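Local structure of beta-glucosidase (Chaetomella raphigera, 6JXG) at residues A[14-19]-A[47-52]; A[140-145]-A[192-197]; A[238-243]-A[274-279]. The protein probably hydrolyses terminal, non-reducing beta-D-glucosyl residues with release of beta-D-glucose, as a secreted family 3 glycoside hydrolase of cellulose degradation. All coordinates share one frame; numbering follows the deposited sequence.

Contact 1: residues A[14-19]-A[47-52]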
loop_
_atom_site.group_PDB
_atom_site.type_symbol
_atom_site.label_atom_id
_atom_site.label_comp_id
_atom_site.label_asym_id
_atom_site.label_seq_id
_atom_site.Cartn_x
_atom_site.Cartn_y
_atom_site.Cartn_z
ATOM N N THR A 14 -8.219 -9.650 -30.566
ATOM C CA THR A 14 -8.731 -10.784 -31.340
ATOM C C THR A 14 -8.102 -10.758 -32.761
ATOM O O THR A 14 -7.763 -11.791 -33.300
ATOM C CB THR A 14 -10.283 -10.824 -31.268
ATOM O OG1 THR A 14 -10.655 -11.070 -29.870
ATOM C CG2 THR A 14 -10.831 -11.954 -32.071
ATOM N N ALA A 15 -7.979 -9.582 -33.345
ATOM C CA ALA A 15 -7.380 -9.459 -34.672
ATOM C C ALA A 15 -5.918 -9.895 -34.688
ATOM O O ALA A 15 -5.481 -10.597 -35.591
ATOM C CB ALA A 15 -7.491 -8.061 -35.177
ATOM N N ALA A 16 -5.146 -9.482 -33.688
ATOM C CA ALA A 16 -3.772 -9.937 -33.565
ATOM C C ALA A 16 -3.624 -11.448 -33.349
ATOM O O ALA A 16 -2.767 -12.122 -34.005
ATOM C CB ALA A 16 -3.058 -9.123 -32.449
ATOM N N LEU A 17 -4.456 -11.999 -32.472
ATOM C CA LEU A 17 -4.438 -13.421 -32.171
ATOM C C LEU A 17 -4.522 -14.266 -33.471
ATOM O O LEU A 17 -3.920 -15.344 -33.595
ATOM C CB LEU A 17 -5.598 -13.784 -31.248
ATOM C CG LEU A 17 -5.655 -15.222 -30.737
ATOM C CD1 LEU A 17 -4.630 -15.518 -29.676
ATOM C CD2 LEU A 17 -7.043 -15.616 -30.245
ATOM N N ALA A 18 -5.365 -13.809 -34.386
ATOM C CA ALA A 18 -5.600 -14.525 -35.631
ATOM C C ALA A 18 -4.305 -14.628 -36.526
ATOM O O ALA A 18 -4.208 -15.468 -37.376
ATOM C CB ALA A 18 -6.714 -13.846 -36.384
ATOM N N LYS A 19 -3.314 -13.811 -36.294
ATOM C CA LYS A 19 -2.072 -13.877 -37.044
ATOM C C LYS A 19 -0.987 -14.726 -36.423
ATOM O O LYS A 19 0.097 -14.785 -36.960
ATOM C CB LYS A 19 -1.539 -12.505 -37.234
ATOM C CG LYS A 19 -2.608 -11.675 -37.883
ATOM C CD LYS A 19 -2.039 -10.612 -38.736
ATOM C CE LYS A 19 -1.447 -9.516 -37.942
ATOM N NZ LYS A 19 -0.429 -8.898 -38.860
ATOM N N ALA A 47 7.325 -10.188 -33.767
ATOM C CA ALA A 47 7.486 -9.117 -34.739
ATOM C C ALA A 47 6.284 -9.053 -35.664
ATOM O O ALA A 47 5.930 -7.970 -36.066
ATOM C CB ALA A 47 8.796 -9.276 -35.517
ATOM N N SER A 48 5.615 -10.176 -35.918
ATOM C CA SER A 48 4.474 -10.171 -36.878
ATOM C C SER A 48 3.318 -9.287 -36.405
ATOM O O SER A 48 2.558 -8.826 -37.209
ATOM C CB SER A 48 3.906 -11.572 -37.146
ATOM O OG SER A 48 3.456 -12.118 -35.912
ATOM N N ILE A 49 3.208 -8.998 -35.112
ATOM C CA ILE A 49 2.167 -8.080 -34.649
ATOM C C ILE A 49 2.733 -6.823 -34.008
ATOM O O ILE A 49 1.976 -6.048 -33.353
ATOM C CB ILE A 49 1.173 -8.796 -33.703
ATOM C CG1 ILE A 49 1.905 -9.407 -32.490
ATOM C CG2 ILE A 49 0.396 -9.894 -34.434
ATOM C CD1 ILE A 49 0.961 -9.804 -31.346
ATOM N N GLY A 50 4.067 -6.619 -34.147
ATOM C CA GLY A 50 4.726 -5.436 -33.589
ATOM C C GLY A 50 4.759 -5.455 -32.066
ATOM O O GLY A 50 4.787 -4.433 -31.408
ATOM N N LEU A 51 4.679 -6.649 -31.471
ATOM C CA LEU A 51 4.723 -6.754 -30.014
ATOM C C LEU A 51 6.184 -6.765 -29.571
ATOM O O LEU A 51 6.933 -7.649 -29.988
ATOM C CB LEU A 51 4.095 -8.073 -29.599
ATOM C CG LEU A 51 3.927 -8.273 -28.072
ATOM C CD1 LEU A 51 2.768 -7.397 -27.555
ATOM C CD2 LEU A 51 3.571 -9.722 -27.815
ATOM N N PRO A 52 6.563 -5.858 -28.686
ATOM C CA PRO A 52 7.957 -5.907 -28.182
ATOM C C PRO A 52 8.201 -7.042 -27.228
ATOM O O PRO A 52 7.302 -7.783 -26.905
ATOM C CB PRO A 52 8.120 -4.584 -27.467
ATOM C CG PRO A 52 6.754 -4.321 -26.876
ATOM C CD PRO A 52 5.749 -4.881 -27.925
#
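The CG2 methyl of Ile49 carries the van der Waals contact between 47-52 and 14-19, touching Ala16 CB, Ala16 O and Lys19 CE. Ile49 CG2 lies 4.1 Å from Ala16 CB and 3.9 Å from Ala16 O, so the methyl rests against both the side chain and the carbonyl oxygen of one helical residue. From a second direction, roughly at right angles to the alanine methyl, Lys19 CE comes to 4.0 Å from Ile49 CG2. The Lys19 and Ile49 side chains run past each other in opposite directions; Lys19 gives the isoleucine its CE methylene, and its NZ goes on to Ser48 O. Ile49 carries CG1 between its backbone N and carbonyl carbon (chi1 58°), which leaves CG2 as the branch directed at the helix.

In the fold, this contact joins the C-terminal end of helix 7-17, near the start of the chain, to the loop between strands 41-42 and 55-57 of the family 3 N-terminal domain. That loop makes a short 3-10 turn at 47-49, closed by a backbone bond from Gly50 N to Ala47 O, and Gly50 and Leu51 then form a G1 beta bulge opposite Val46. The positive phi of Gly50 (69°) suits glycine. Leu20 touches both Ser48 and Ile49, while Leu17 packs on helix 278-294.

The polar component is slight. Lys19 NZ reaches the backbone oxygen of Ser48, O, at 3.4 Å, a weak hydrogen bond at the exposed margin. A bend at chi3 (-73°) turns the end of the lysine chain across to the 3-10 turn. Within 14-19, Lys19 N bonds to Ala16 O at 2.9 Å, so the oxygen that Ile49 CG2 touches already accepts a backbone hydrogen.

Contact 2: residues A[140-145]-A[192-197]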
loop_
_atom_site.group_PDB
_atom_site.type_symbol
_atom_site.label_atom_id
_atom_site.label_comp_id
_atom_site.label_asym_id
_atom_site.label_seq_id
_atom_site.Cartn_x
_atom_site.Cartn_y
_atom_site.Cartn_z
ATOM N N ASN A 140 -6.878 5.021 -7.029
ATOM C CA ASN A 140 -6.232 6.259 -7.425
ATOM C C ASN A 140 -4.802 5.996 -7.923
ATOM O O ASN A 140 -4.347 6.672 -8.819
ATOM C CB ASN A 140 -6.225 7.296 -6.285
ATOM C CG ASN A 140 -7.502 8.060 -6.221
ATOM O OD1 ASN A 140 -7.729 8.986 -7.007
ATOM N ND2 ASN A 140 -8.365 7.669 -5.297
ATOM N N THR A 141 -4.089 5.054 -7.304
ATOM C CA THR A 141 -2.730 4.701 -7.788
ATOM C C THR A 141 -2.731 4.098 -9.212
ATOM O O THR A 141 -1.963 4.471 -10.076
ATOM C CB THR A 141 -2.055 3.704 -6.828
ATOM O OG1 THR A 141 -1.999 4.282 -5.486
ATOM C CG2 THR A 141 -0.681 3.399 -7.334
ATOM N N ILE A 142 -3.627 3.171 -9.453
ATOM C CA ILE A 142 -3.765 2.522 -10.733
ATOM C C ILE A 142 -4.178 3.536 -11.788
ATOM O O ILE A 142 -3.655 3.523 -12.900
ATOM C CB ILE A 142 -4.750 1.406 -10.649
ATOM C CG1 ILE A 142 -4.070 0.283 -9.873
ATOM C CG2 ILE A 142 -5.203 0.894 -12.029
ATOM C CD1 ILE A 142 -5.057 -0.718 -9.373
ATOM N N THR A 143 -5.121 4.383 -11.462
ATOM C CA THR A 143 -5.601 5.357 -12.480
ATOM C C THR A 143 -4.433 6.291 -12.846
ATOM O O THR A 143 -4.267 6.654 -14.016
ATOM C CB THR A 143 -6.813 6.133 -11.981
ATOM O OG1 THR A 143 -7.858 5.208 -11.658
ATOM C CG2 THR A 143 -7.245 7.070 -13.057
ATOM N N GLY A 144 -3.650 6.701 -11.875
ATOM C CA GLY A 144 -2.464 7.478 -12.126
ATOM C C GLY A 144 -1.481 6.776 -13.030
ATOM O O GLY A 144 -0.974 7.333 -14.017
ATOM N N MET A 145 -1.097 5.584 -12.633
ATOM C CA MET A 145 -0.113 4.817 -13.368
ATOM C C MET A 145 -0.519 4.611 -14.831
ATOM O O MET A 145 0.275 4.860 -15.772
ATOM C CB MET A 145 0.052 3.457 -12.710
ATOM C CG MET A 145 0.827 3.483 -11.406
ATOM S SD MET A 145 0.842 1.899 -10.510
ATOM C CE MET A 145 2.002 0.919 -11.464
ATOM N N ALA A 192 -11.272 -0.086 -11.427
ATOM C CA ALA A 192 -10.467 0.952 -11.996
ATOM C C ALA A 192 -9.677 0.506 -13.276
ATOM O O ALA A 192 -8.722 1.113 -13.624
ATOM C CB ALA A 192 -9.495 1.488 -10.962
ATOM N N ASN A 193 -9.996 -0.659 -13.822
ATOM C CA ASN A 193 -9.422 -1.152 -15.129
ATOM C C ASN A 193 -7.968 -1.492 -15.029
ATOM O O ASN A 193 -7.211 -1.403 -15.978
ATOM C CB ASN A 193 -9.682 -0.184 -16.268
ATOM C CG ASN A 193 -11.151 -0.167 -16.658
ATOM O OD1 ASN A 193 -11.806 -1.208 -16.726
ATOM N ND2 ASN A 193 -11.686 1.018 -16.839
ATOM N N VAL A 194 -7.570 -1.940 -13.847
ATOM C CA VAL A 194 -6.215 -2.541 -13.720
ATOM C C VAL A 194 -5.910 -3.557 -14.835
ATOM O O VAL A 194 -6.696 -4.465 -15.170
ATOM C CB VAL A 194 -5.906 -3.069 -12.324
ATOM C CG1 VAL A 194 -6.469 -4.460 -12.125
ATOM C CG2 VAL A 194 -4.390 -3.088 -12.042
ATOM N N ALA A 195 -4.736 -3.394 -15.432
ATOM C CA ALA A 195 -4.349 -4.234 -16.603
ATOM C C ALA A 195 -4.046 -5.671 -16.278
ATOM O O ALA A 195 -4.255 -6.596 -17.111
ATOM C CB ALA A 195 -3.152 -3.578 -17.306
ATOM N N SER A 196 -3.488 -5.892 -15.075
ATOM C CA SER A 196 -3.002 -7.228 -14.665
ATOM C C SER A 196 -3.124 -7.429 -13.154
ATOM O O SER A 196 -3.220 -6.454 -12.383
ATOM C CB SER A 196 -1.542 -7.483 -15.118
ATOM O OG SER A 196 -0.654 -6.638 -14.445
ATOM N N ILE A 197 -3.153 -8.681 -12.750
ATOM C CA ILE A 197 -3.172 -9.033 -11.336
ATOM C C ILE A 197 -2.201 -10.167 -11.185
ATOM O O ILE A 197 -2.095 -11.021 -12.070
ATOM C CB ILE A 197 -4.598 -9.516 -10.927
ATOM C CG1 ILE A 197 -5.600 -8.320 -10.909
ATOM C CG2 ILE A 197 -4.543 -10.237 -9.615
ATOM C CD1 ILE A 197 -7.024 -8.756 -10.844
HETATM O O HOH W 1 -8.305 3.696 -13.903
#
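Ile142, on helix 131-147, packs against the turn that leads from helix 184-191 into strand 196-199, a helix-to-strand connection in the TIM-barrel-type N-terminal domain of family 3. Its CA-CB bond points at this turn, and CB branches into two arms. The CG2 arm, anti to the backbone N, comes 3.9 Å from Ala192 O and, at 4.0 Å, also meets Val194 CA. Along the other arm, Ile142 CG1 stands 4.0 Å from Val194 CG2, and the terminal CD1 closes to 3.6 Å from the same methyl, with Val194 CB slightly farther off. The two side chains cross obliquely, and both branches of the isoleucine touch Val194: CG2 at CA and CB, CG1 and CD1 at CG2.

The turn owes its shape to a Schellman motif that ends the preceding helix: Asn193, with positive phi, is the C-prime residue, and Val194 N bonds back to Ala189 O. Gln146, one residue beyond the helical segment, adds polar ties through its amide to Asn193 O and Ala195 N.

Beside the apolar patch, Ala192 CB approaches Thr143 OG1 at 4.1 Å. The main polar partner of Thr143 OG1 is Ser139 O, one turn back in its own helix. A single water spans the two segments, donating to Thr143 OG1 at 2.7 Å and to Ala192 O at 2.6 Å.

Contact 3: residues A[238-243]-A[274-279]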
loop_
_atom_site.group_PDB
_atom_site.type_symbol
_atom_site.label_atom_id
_atom_site.label_comp_id
_atom_site.label_asym_id
_atom_site.label_seq_id
_atom_site.Cartn_x
_atom_site.Cartn_y
_atom_site.Cartn_z
ATOM N N THR A 238 2.606 -26.366 -11.767
ATOM C CA THR A 238 2.373 -27.387 -12.797
ATOM C C THR A 238 2.058 -26.778 -14.146
ATOM O O THR A 238 1.576 -25.655 -14.227
ATOM C CB THR A 238 1.178 -28.306 -12.396
ATOM O OG1 THR A 238 -0.081 -27.653 -12.578
ATOM C CG2 THR A 238 1.305 -28.734 -10.943
ATOM N N THR A 239 2.277 -27.538 -15.203
ATOM C CA THR A 239 1.874 -27.105 -16.532
ATOM C C THR A 239 0.323 -26.970 -16.643
ATOM O O THR A 239 -0.253 -25.920 -17.023
ATOM C CB THR A 239 2.376 -28.117 -17.591
ATOM O OG1 THR A 239 3.778 -28.169 -17.571
ATOM C CG2 THR A 239 1.883 -27.735 -19.005
ATOM N N ILE A 240 -0.353 -28.078 -16.383
ATOM C CA ILE A 240 -1.776 -28.211 -16.671
ATOM C C ILE A 240 -2.596 -27.456 -15.600
ATOM O O ILE A 240 -3.539 -26.776 -15.936
ATOM C CB ILE A 240 -2.214 -29.726 -16.654
ATOM C CG1 ILE A 240 -1.541 -30.476 -17.787
ATOM C CG2 ILE A 240 -3.731 -29.861 -16.708
ATOM C CD1 ILE A 240 -1.493 -31.994 -17.555
ATOM N N GLY A 241 -2.201 -27.599 -14.329
ATOM C CA GLY A 241 -2.935 -26.962 -13.222
ATOM C C GLY A 241 -3.079 -25.489 -13.386
ATOM O O GLY A 241 -4.193 -24.956 -13.295
ATOM N N SER A 242 -1.947 -24.827 -13.643
ATOM C CA SER A 242 -1.942 -23.399 -13.763
ATOM C C SER A 242 -2.758 -22.910 -14.970
ATOM O O SER A 242 -3.534 -21.966 -14.848
ATOM C CB SER A 242 -0.504 -22.861 -13.814
ATOM O OG SER A 242 0.258 -23.428 -14.866
ATOM N N ALA A 243 -2.505 -23.461 -16.161
ATOM C CA ALA A 243 -3.276 -23.094 -17.333
ATOM C C ALA A 243 -4.774 -23.188 -17.068
ATOM O O ALA A 243 -5.549 -22.264 -17.388
ATOM C CB ALA A 243 -2.884 -23.970 -18.536
ATOM N N GLY A 274 -4.295 -33.183 -25.105
ATOM C CA GLY A 274 -5.699 -33.043 -24.720
ATOM C C GLY A 274 -5.933 -32.605 -23.299
ATOM O O GLY A 274 -7.054 -32.615 -22.860
ATOM N N THR A 275 -4.920 -32.256 -22.532
ATOM C CA THR A 275 -5.126 -31.941 -21.098
ATOM C C THR A 275 -5.401 -30.432 -20.874
ATOM O O THR A 275 -5.952 -30.044 -19.846
ATOM C CB THR A 275 -3.924 -32.363 -20.243
ATOM O OG1 THR A 275 -2.715 -31.885 -20.823
ATOM C CG2 THR A 275 -3.809 -33.881 -20.089
ATOM N N VAL A 276 -5.011 -29.590 -21.817
ATOM C CA VAL A 276 -5.314 -28.137 -21.841
ATOM C C VAL A 276 -5.948 -27.833 -23.208
ATOM O O VAL A 276 -5.428 -28.204 -24.227
ATOM C CB VAL A 276 -4.041 -27.276 -21.708
ATOM C CG1 VAL A 276 -4.358 -25.812 -21.832
ATOM C CG2 VAL A 276 -3.369 -27.491 -20.316
ATOM N N ALA A 277 -7.036 -27.110 -23.213
ATOM C CA ALA A 277 -7.671 -26.705 -24.431
ATOM C C ALA A 277 -6.929 -25.592 -25.151
ATOM O O ALA A 277 -6.420 -24.660 -24.532
ATOM C CB ALA A 277 -9.050 -26.246 -24.142
ATOM N N GLN A 278 -6.830 -25.723 -26.463
ATOM C CA GLN A 278 -6.361 -24.602 -27.300
ATOM C C GLN A 278 -7.043 -23.300 -26.926
ATOM O O GLN A 278 -6.379 -22.280 -26.897
ATOM C CB GLN A 278 -6.667 -24.868 -28.781
ATOM C CG GLN A 278 -6.219 -23.743 -29.762
ATOM C CD GLN A 278 -4.714 -23.626 -29.797
ATOM O OE1 GLN A 278 -4.022 -24.632 -29.764
ATOM N NE2 GLN A 278 -4.194 -22.403 -29.788
ATOM N N SER A 279 -8.351 -23.337 -26.651
ATOM C CA SER A 279 -9.096 -22.154 -26.287
ATOM C C SER A 279 -8.522 -21.439 -25.025
ATOM O O SER A 279 -8.640 -20.187 -24.874
ATOM C CB SER A 279 -10.549 -22.510 -26.059
ATOM O OG SER A 279 -10.646 -23.368 -24.930
#
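The Ile240 side chain lies against Thr275, the two crossing at about a right angle. Ile240 places CG1 anti to its carbonyl carbon (chi1 -66°), and from there CD1 extends over the threonine: Ile240 CD1 is 3.5 Å from Thr275 OG1 and 3.6 Å from Thr275 CB. The other branch, Ile240 CG2, faces the threonine backbone, 3.8 Å from Thr275 O. Thr275 holds OG1 between its own N and carbonyl carbon (chi1 49°); in this rotamer the hydroxyl lies within hydrogen-bonding reach of Asn273 OD1 and Ala270 O, which must share or compete for its one proton, while its flank touches the isoleucine.

One residue on, Val276 turns both methyls to the helix. Val276 CG2 lies 4.0 Å from Ala243 CB and also 4.0 Å from Ile240 CA, meeting two residues one helical turn apart, and CG1 reaches the same alanine.

These contacts join one face of the short helix 239-245 to the link between helices 265-272 and 278-294 in the N-terminal domain. Thr238 is the N-cap of the first helix, its OG1 accepting a weak bond from Gly241 N. Gly274, with positive phi, is the C-prime residue of the Schellman motif ending helix 265-272, just after the glycosylated Asn273, whose sugar touches Thr275. With Ile240 cut back to an alanine, CG1, CD1 and CG2 are gone, and a gap would probably open beside Thr275 CB, OG1 and O.

No hydrogen bond connects the two segments directly; Asn244 ND2 bonds to Thr275 O from just beyond 238-243. Cohesion between the segments themselves thus rests on van der Waals packing, with the threonine hydroxyl engaged on its own side.

How the contacts relate
The three contacts follow one another along the chain, each closing before the next opens. Contacts 2 and 3 lie wholly within the family 3 N-terminal domain, and contact 1 brings helix 7-17 onto a loop of the same domain. The centre of contact 2 lies about 13 Å from the centre of the chain, those of contacts 1 and 3 about 35 and 34 Å. Centres of contacts 1 and 3 are about 22 Å apart, those of 2 and 3 about 29 Å. Helix 278-294 links them: it begins in contact 3, packs on Leu17, Leu51 and Pro52 of contact 1, and bonds through Ser291 to Ala195 of contact 2. One helix thus borders all three contacts.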